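PDB 2F1L: 16S rRNA processing protein from Pseudomonas aeruginosa, which assists the final step of 30S ribosomal subunit assembly, possibly in the head region, and is essential for efficient processing of 16S rRNA. Local coordinates for the interface of chains A and B. Residues are numbered along the deposited sequence; one frame, centred on the assembly and turned at random. Chains: chain A/B, 16S rRNA processing protein.

The interface of chains A and B. Residues chain A 138-142, 145; chain B 21-23, 41, 105.
Chain A brings the end of its strand 130-138 and the following turn, where A:Gly141 adopts a positive phi of 80°, easily taken by a residue without CB, against B:Val21 and B:Val22, the extended part of strand 20-27 of chain B. The two backbones are joined by a nearly straight hydrogen bond: B:Val22 N gives its N-H to the carbonyl A:Glu139 O at 3.2 Å, approaching in the carbonyl plane. Beta-branched B:Val21 and B:Val22 suit this extended stretch.

A:Thr140 sits at the centre. Its hydroxyl OG1 occupies the crowded position between backbone N and carbonyl carbon (chi1 71°), which turns it back to accept the N-H of A:Ala142 N at 2.8 Å and so brace the turn. The same hydroxyl reaches chain B through water 1, whose O lies 3.3 Å from A:Thr140 OG1. On its other side water 1 O is 2.7 Å from the carbonyl B:Phe41 O. The methyl branch, anti to the carbonyl carbon, points elsewhere: A:Thr140 CG2 lies 3.9 Å from B:Phe41 CB, the two side chains crossing at about a right angle. Threonine thus serves a polar turn and an apolar neighbour at once.

B:Phe41 offers a broad flat surface. A:Val145, with CG1 anti to its backbone N (chi1 166°), sends its other methyl, CG2, over one face of the ring, offset toward the rim and 3.7 Å from B:Phe41 CD1, a CH-pi contact. The carbonyl B:Val22 O lies at the ring edge, in plane.

At the flanks, A:Leu138 CD1 meets B:Val22 CG1 obliquely at 4.1 Å. The lack of a side chain on A:Gly141 probably eases the approach of B:Leu105 CD1, 4.0 Å from A:Gly141 CA.

The patch joins the PRC barrel sequence region of one copy to the RimM N-terminal region of the other, and symmetry repeats it. It contributes to the two-fold interface of the deposited pair; the structure alone does not show whether this pair exists in the cell.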
ATOM      1  N   LEU A 138      11.031   3.010   9.133  1.00 33.83           N
ATOM      2  CA  LEU A 138      12.103   3.170   8.158  1.00 33.78           C
ATOM      3  C   LEU A 138      11.645   4.053   7.028  1.00 32.43           C
ATOM      4  O   LEU A 138      10.532   3.954   6.565  1.00 32.89           O
ATOM      5  CB  LEU A 138      12.531   1.832   7.555  1.00 32.90           C
ATOM      6  CG  LEU A 138      13.026   0.724   8.480  1.00 38.66           C
ATOM      7  CD1 LEU A 138      13.330  -0.517   7.632  1.00 42.29           C
ATOM      8  CD2 LEU A 138      14.249   1.092   9.306  1.00 38.67           C
ATOM      9  N   GLU A 139      12.532   4.914   6.584  1.00 34.42           N
ATOM     10  CA  GLU A 139      12.322   5.684   5.388  1.00 35.60           C
ATOM     11  C   GLU A 139      12.877   4.803   4.255  1.00 32.03           C
ATOM     12  O   GLU A 139      13.958   4.237   4.381  1.00 31.19           O
ATOM     13  CB  GLU A 139      13.049   7.004   5.589  1.00 35.72           C
ATOM     14  CG  GLU A 139      12.785   8.130   4.596  1.00 46.62           C
ATOM     15  CD  GLU A 139      13.789   9.260   4.795  1.00 41.53           C
ATOM     16  OE1 GLU A 139      14.123   9.531   5.973  1.00 44.04           O
ATOM     17  OE2 GLU A 139      14.273   9.834   3.790  1.00 56.11           O
ATOM     18  N   THR A 140      12.130   4.683   3.166  1.00 29.87           N
ATOM     19  CA  THR A 140      12.436   3.747   2.115  1.00 31.60           C
ATOM     20  C   THR A 140      12.519   4.344   0.708  1.00 34.12           C
ATOM     21  O   THR A 140      12.761   3.623  -0.265  1.00 39.24           O
ATOM     22  CB  THR A 140      11.314   2.726   1.996  1.00 36.23           C
ATOM     23  OG1 THR A 140      10.161   3.377   1.440  1.00 27.99           O
ATOM     24  CG2 THR A 140      10.962   2.107   3.357  1.00 38.22           C
ATOM     25  N   GLY A 141      12.286   5.628   0.551  1.00 33.04           N
ATOM     26  CA  GLY A 141      12.151   6.147  -0.804  1.00 33.03           C
ATOM     27  C   GLY A 141      10.771   5.900  -1.425  1.00 32.86           C
ATOM     28  O   GLY A 141      10.499   6.347  -2.518  1.00 35.28           O
ATOM     29  N   ALA A 142       9.902   5.167  -0.752  1.00 31.35           N
ATOM     30  CA  ALA A 142       8.500   5.092  -1.128  1.00 31.96           C
ATOM     31  C   ALA A 142       7.718   5.191   0.202  1.00 33.05           C
ATOM     32  O   ALA A 142       8.024   6.016   1.027  1.00 31.89           O
ATOM     33  CB  ALA A 142       8.236   3.762  -1.873  1.00 32.84           C
ATOM     34  N   VAL A 145       8.146   2.134   6.315  1.00 35.48           N
ATOM     35  CA  VAL A 145       7.923   0.778   6.781  1.00 35.87           C
ATOM     36  C   VAL A 145       7.979   0.772   8.275  1.00 35.90           C
ATOM     37  O   VAL A 145       8.793   1.468   8.870  1.00 38.08           O
ATOM     38  CB  VAL A 145       8.999  -0.160   6.221  1.00 36.78           C
ATOM     39  CG1 VAL A 145       8.995  -1.480   6.953  1.00 42.22           C
ATOM     40  CG2 VAL A 145       8.773  -0.365   4.694  1.00 34.66           C
TER
ATOM     41  N   VAL B  21      18.912   5.324   2.531  1.00 32.76           N
ATOM     42  CA  VAL B  21      17.539   4.832   2.729  1.00 32.15           C
ATOM     43  C   VAL B  21      17.463   3.328   2.476  1.00 31.73           C
ATOM     44  O   VAL B  21      18.281   2.779   1.733  1.00 33.25           O
ATOM     45  CB  VAL B  21      16.455   5.583   1.875  1.00 30.59           C
ATOM     46  CG1 VAL B  21      16.589   7.104   2.065  1.00 44.08           C
ATOM     47  CG2 VAL B  21      16.517   5.221   0.433  1.00 29.02           C
ATOM     48  N   VAL B  22      16.473   2.678   3.084  1.00 29.09           N
ATOM     49  CA  VAL B  22      16.370   1.236   3.063  1.00 31.20           C
ATOM     50  C   VAL B  22      15.332   0.825   2.027  1.00 34.27           C
ATOM     51  O   VAL B  22      14.121   1.124   2.162  1.00 37.21           O
ATOM     52  CB  VAL B  22      15.906   0.667   4.436  1.00 31.42           C
ATOM     53  CG1 VAL B  22      15.913  -0.862   4.413  1.00 29.50           C
ATOM     54  CG2 VAL B  22      16.764   1.175   5.558  1.00 28.56           C
ATOM     55  N   ILE B  23      15.769   0.102   1.009  1.00 33.87           N
ATOM     56  CA  ILE B  23      14.840  -0.290  -0.067  1.00 32.89           C
ATOM     57  C   ILE B  23      14.324  -1.687   0.045  1.00 28.48           C
ATOM     58  O   ILE B  23      13.505  -2.088  -0.755  1.00 27.30           O
ATOM     59  CB  ILE B  23      15.468  -0.092  -1.484  1.00 30.60           C
ATOM     60  CG1 ILE B  23      16.757  -0.915  -1.626  1.00 33.04           C
ATOM     61  CG2 ILE B  23      15.687   1.409  -1.729  1.00 28.19           C
ATOM     62  CD1 ILE B  23      17.401  -0.833  -3.006  1.00 35.22           C
ATOM     63  N   PHE B  41      10.874  -2.935  -0.565  1.00 27.32           N
ATOM     64  CA  PHE B  41      10.132  -1.750  -0.119  1.00 27.64           C
ATOM     65  C   PHE B  41       9.938  -0.702  -1.229  1.00 27.11           C
ATOM     66  O   PHE B  41       9.510   0.474  -0.980  1.00 29.33           O
ATOM     67  CB  PHE B  41      10.861  -1.120   1.093  1.00 29.01           C
ATOM     68  CG  PHE B  41      11.123  -2.089   2.228  1.00 23.61           C
ATOM     69  CD1 PHE B  41      10.190  -3.071   2.554  1.00 32.00           C
ATOM     70  CD2 PHE B  41      12.271  -1.985   2.999  1.00 34.10           C
ATOM     71  CE1 PHE B  41      10.436  -3.977   3.579  1.00 29.70           C
ATOM     72  CE2 PHE B  41      12.536  -2.893   4.034  1.00 25.25           C
ATOM     73  CZ  PHE B  41      11.611  -3.876   4.329  1.00 32.19           C
ATOM     74  N   LEU B 105      18.070   7.650  -5.792  1.00 61.30           N
ATOM     75  CA  LEU B 105      16.646   7.575  -6.130  1.00 63.16           C
ATOM     76  C   LEU B 105      16.372   8.596  -7.229  1.00 63.02           C
ATOM     77  O   LEU B 105      17.054   9.612  -7.286  1.00 60.35           O
ATOM     78  CB  LEU B 105      15.780   7.944  -4.926  1.00 63.50           C
ATOM     79  CG  LEU B 105      15.895   7.143  -3.631  1.00 59.00           C
ATOM     80  CD1 LEU B 105      15.241   7.980  -2.528  1.00 56.31           C
ATOM     81  CD2 LEU B 105      15.259   5.756  -3.788  1.00 51.72           C
TER
HETATM   82  O   HOH W   1       7.722   1.266   0.821  1.00 51.87           O